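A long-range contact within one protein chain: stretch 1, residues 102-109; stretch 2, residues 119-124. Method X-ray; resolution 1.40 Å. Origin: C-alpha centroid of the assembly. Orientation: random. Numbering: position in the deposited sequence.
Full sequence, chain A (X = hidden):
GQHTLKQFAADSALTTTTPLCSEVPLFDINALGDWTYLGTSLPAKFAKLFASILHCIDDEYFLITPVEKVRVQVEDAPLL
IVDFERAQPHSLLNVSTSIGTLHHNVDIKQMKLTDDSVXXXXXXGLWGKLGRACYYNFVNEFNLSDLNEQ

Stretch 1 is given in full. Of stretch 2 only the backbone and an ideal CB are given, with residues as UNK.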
# COMPACT_ATOMS: atom_id res chain seq x y z
N LEU A 102 4.58 6.07 -5.12
CA LEU A 102 4.32 7.32 -4.44
C LEU A 102 2.83 7.61 -4.46
O LEU A 102 2.18 7.49 -5.50
CB LEU A 102 5.05 8.44 -5.18
CG LEU A 102 4.90 9.87 -4.65
CD1 LEU A 102 5.44 10.03 -3.26
CD2 LEU A 102 5.56 10.87 -5.66
N HIS A 103 2.29 8.05 -3.33
CA HIS A 103 0.87 8.29 -3.17
C HIS A 103 0.64 9.63 -2.48
O HIS A 103 1.37 9.98 -1.55
CB HIS A 103 0.24 7.15 -2.35
CG HIS A 103 0.61 5.78 -2.86
ND1 HIS A 103 -0.17 5.08 -3.76
CD2 HIS A 103 1.71 5.01 -2.65
CE1 HIS A 103 0.44 3.95 -4.08
NE2 HIS A 103 1.59 3.89 -3.44
N HIS A 104 -0.36 10.35 -2.96
CA HIS A 104 -0.65 11.69 -2.47
C HIS A 104 -1.97 11.74 -1.75
O HIS A 104 -2.79 10.84 -1.82
CB HIS A 104 -0.68 12.69 -3.64
CG HIS A 104 0.52 12.60 -4.54
ND1 HIS A 104 1.76 13.09 -4.18
CD2 HIS A 104 0.67 12.04 -5.76
CE1 HIS A 104 2.62 12.86 -5.16
NE2 HIS A 104 1.99 12.22 -6.12
N ASN A 105 -2.17 12.84 -1.03
CA ASN A 105 -3.43 13.13 -0.40
C ASN A 105 -3.87 12.08 0.61
O ASN A 105 -5.05 11.79 0.79
CB ASN A 105 -4.51 13.38 -1.46
CG ASN A 105 -4.13 14.49 -2.40
OD1 ASN A 105 -3.70 15.56 -1.95
ND2 ASN A 105 -4.25 14.26 -3.71
N VAL A 106 -2.89 11.56 1.34
CA VAL A 106 -3.17 10.47 2.27
C VAL A 106 -3.56 11.03 3.63
O VAL A 106 -2.89 11.90 4.15
CB VAL A 106 -1.95 9.52 2.38
CG1 VAL A 106 -2.23 8.38 3.39
CG2 VAL A 106 -1.64 8.94 1.03
N ASP A 107 -4.68 10.54 4.15
CA ASP A 107 -5.37 11.16 5.28
C ASP A 107 -5.19 10.34 6.57
O ASP A 107 -5.76 9.27 6.73
CB ASP A 107 -6.84 11.32 4.94
CG ASP A 107 -7.61 12.15 5.93
OD1 ASP A 107 -7.03 12.55 6.97
OD2 ASP A 107 -8.82 12.39 5.66
N ILE A 108 -4.39 10.87 7.49
CA ILE A 108 -4.15 10.27 8.79
C ILE A 108 -5.46 9.91 9.51
O ILE A 108 -5.55 8.90 10.17
CB ILE A 108 -3.27 11.25 9.67
CG1 ILE A 108 -1.80 11.24 9.20
CG2 ILE A 108 -3.35 10.89 11.15
CD1 ILE A 108 -0.98 12.46 9.63
N LYS A 109 -6.47 10.77 9.38
CA LYS A 109 -7.76 10.58 10.04
C LYS A 109 -8.45 9.26 9.63
O LYS A 109 -9.27 8.71 10.37
CB LYS A 109 -8.64 11.77 9.65
CG LYS A 109 -9.99 11.86 10.27
CD LYS A 109 -10.69 13.16 9.81
CE LYS A 109 -10.87 13.23 8.28
NZ LYS A 109 -11.49 11.99 7.70
N UNK A 119 -2.58 0.96 9.13
CA UNK A 119 -2.79 1.01 7.68
C UNK A 119 -3.35 2.34 7.24
O UNK A 119 -4.17 2.90 7.93
CB UNK A 119 -3.73 -0.11 7.24
N UNK A 120 -2.88 2.86 6.10
CA UNK A 120 -3.40 4.11 5.56
C UNK A 120 -4.05 3.86 4.22
O UNK A 120 -3.53 3.09 3.41
CB UNK A 120 -2.29 5.16 5.43
N UNK A 121 -5.18 4.52 3.94
CA UNK A 121 -5.84 4.23 2.68
C UNK A 121 -5.25 5.03 1.51
O UNK A 121 -4.93 6.20 1.64
CB UNK A 121 -7.34 4.52 2.81
N UNK A 122 -5.05 4.32 0.41
CA UNK A 122 -4.49 4.86 -0.81
C UNK A 122 -5.54 4.73 -1.90
O UNK A 122 -6.70 4.45 -1.63
CB UNK A 122 -3.19 4.15 -1.19
N UNK A 123 -5.12 4.84 -3.15
CA UNK A 123 -6.05 4.80 -4.27
C UNK A 123 -6.41 3.39 -4.65
O UNK A 123 -5.79 2.44 -4.20
CB UNK A 123 -5.46 5.53 -5.48
N UNK A 124 -7.42 3.26 -5.51
CA UNK A 124 -7.80 1.97 -6.10
C UNK A 124 -8.19 0.89 -5.07
O UNK A 124 -8.06 -0.30 -5.33
CB UNK A 124 -6.64 1.45 -6.95

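Position 119 lies in the strand, and its ideal CB has nothing of stretch 1 within 5.5 Å. The contact therefore places no demand on its side chain, and many residues would serve. The deposited residue is Tyr119, whose hydroxyl is hydrogen-bonded elsewhere in the structure.

Position 120, with extended backbone angles (-117/141), directs its CA-to-CB bond toward stretch 1. The ideal CB is 3.8 Å from Val106 CG1, and the backbone of Asp107 and Ile108 passes nearby. An apolar side chain of medium size, such as valine, isoleucine, leucine or methionine, would suit this setting. It is Leu120, in the m, t rotamer: CB packs on Val106 CG1, while CD2 reaches further along the chain, to 4.3 Å from both Asp107 O and Ile108 CA.

At position 121 the CA-to-CB bond points sideways and the ideal CB meets nothing of stretch 1. Many residues would fit. The contribution evident here is from the backbone, since the carbonyl O lies 3.9 Å from Val106 CG1. The residue is Pro121. Its ring CD sits 4.3 Å from Asp107 O, and a water joins the two stretches by donating to Pro121 O (2.7 Å from the water O) and accepting from Asp107 N (2.8 Å).

Position 122 also points sideways, but its ideal CB is 4.1 Å from His103 ND1, and Val106 CG2 offers an apolar surface within reach. A branched aliphatic chain could touch both imidazole and valine; methionine is another candidate. Leu122 does so with its two methyl groups: CD1 stands over the face of the His103 ring, 4.0 Å from the centroid and 2° off the normal, in a CH-pi contact, and CD2 packs against Val106 CG2 at 3.8 Å.

Position 123 has an ideal CB clear of stretch 1 and a sideways CA-to-CB bond. His103 ND1, however, offers a possible polar partner to a side chain long enough to bend back, so glutamate or glutamine would be plausible. Glu123 has chi1 in p and an off-well chi2 of -92°, and its carboxylate comes to the edge of the imidazole. His103 ND1 donates to Glu123 OE1 at 2.8 Å, nearly linearly (169°).

Position 124 has positive phi (59/26), which favours glycine or asparagine without excluding others, and its CB is far from stretch 1. Arg124 forms a salt bridge with Glu123, through a weak hydrogen bond from NH1 to Glu123 OE2 at 3.0 Å.

Stretch 2 119-124: YLPLER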
# COMPACT_ATOMS: atom_id res chain seq x y z
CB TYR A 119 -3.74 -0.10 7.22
CG TYR A 119 -3.33 -1.48 7.63
CD1 TYR A 119 -3.63 -1.96 8.89
CD2 TYR A 119 -2.67 -2.32 6.76
CE1 TYR A 119 -3.29 -3.22 9.26
CE2 TYR A 119 -2.29 -3.63 7.15
CZ TYR A 119 -2.57 -4.05 8.41
OH TYR A 119 -2.24 -5.32 8.80
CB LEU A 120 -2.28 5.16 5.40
CG LEU A 120 -1.62 5.68 6.69
CD1 LEU A 120 -0.38 6.54 6.43
CD2 LEU A 120 -2.64 6.44 7.57
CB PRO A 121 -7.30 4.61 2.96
CG PRO A 121 -7.19 5.73 3.97
CD PRO A 121 -5.95 5.48 4.75
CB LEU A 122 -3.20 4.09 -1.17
CG LEU A 122 -2.23 3.83 -0.02
CD1 LEU A 122 -1.11 2.93 -0.44
CD2 LEU A 122 -1.71 5.13 0.61
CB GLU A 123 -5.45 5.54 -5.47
CG GLU A 123 -4.26 4.89 -6.11
CD GLU A 123 -2.90 5.33 -5.57
OE1 GLU A 123 -2.82 5.87 -4.44
OE2 GLU A 123 -1.90 5.13 -6.32
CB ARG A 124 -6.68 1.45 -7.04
CG ARG A 124 -6.36 2.38 -8.25
CD ARG A 124 -5.33 1.79 -9.22
NE ARG A 124 -4.02 1.43 -8.64
CZ ARG A 124 -3.03 2.28 -8.33
NH1 ARG A 124 -3.10 3.58 -8.58
NH2 ARG A 124 -1.91 1.80 -7.81
O HOH W 1 1.25 5.41 -7.17
O HOH W 2 -3.43 8.24 -2.14
O HOH W 3 -5.91 8.58 2.55
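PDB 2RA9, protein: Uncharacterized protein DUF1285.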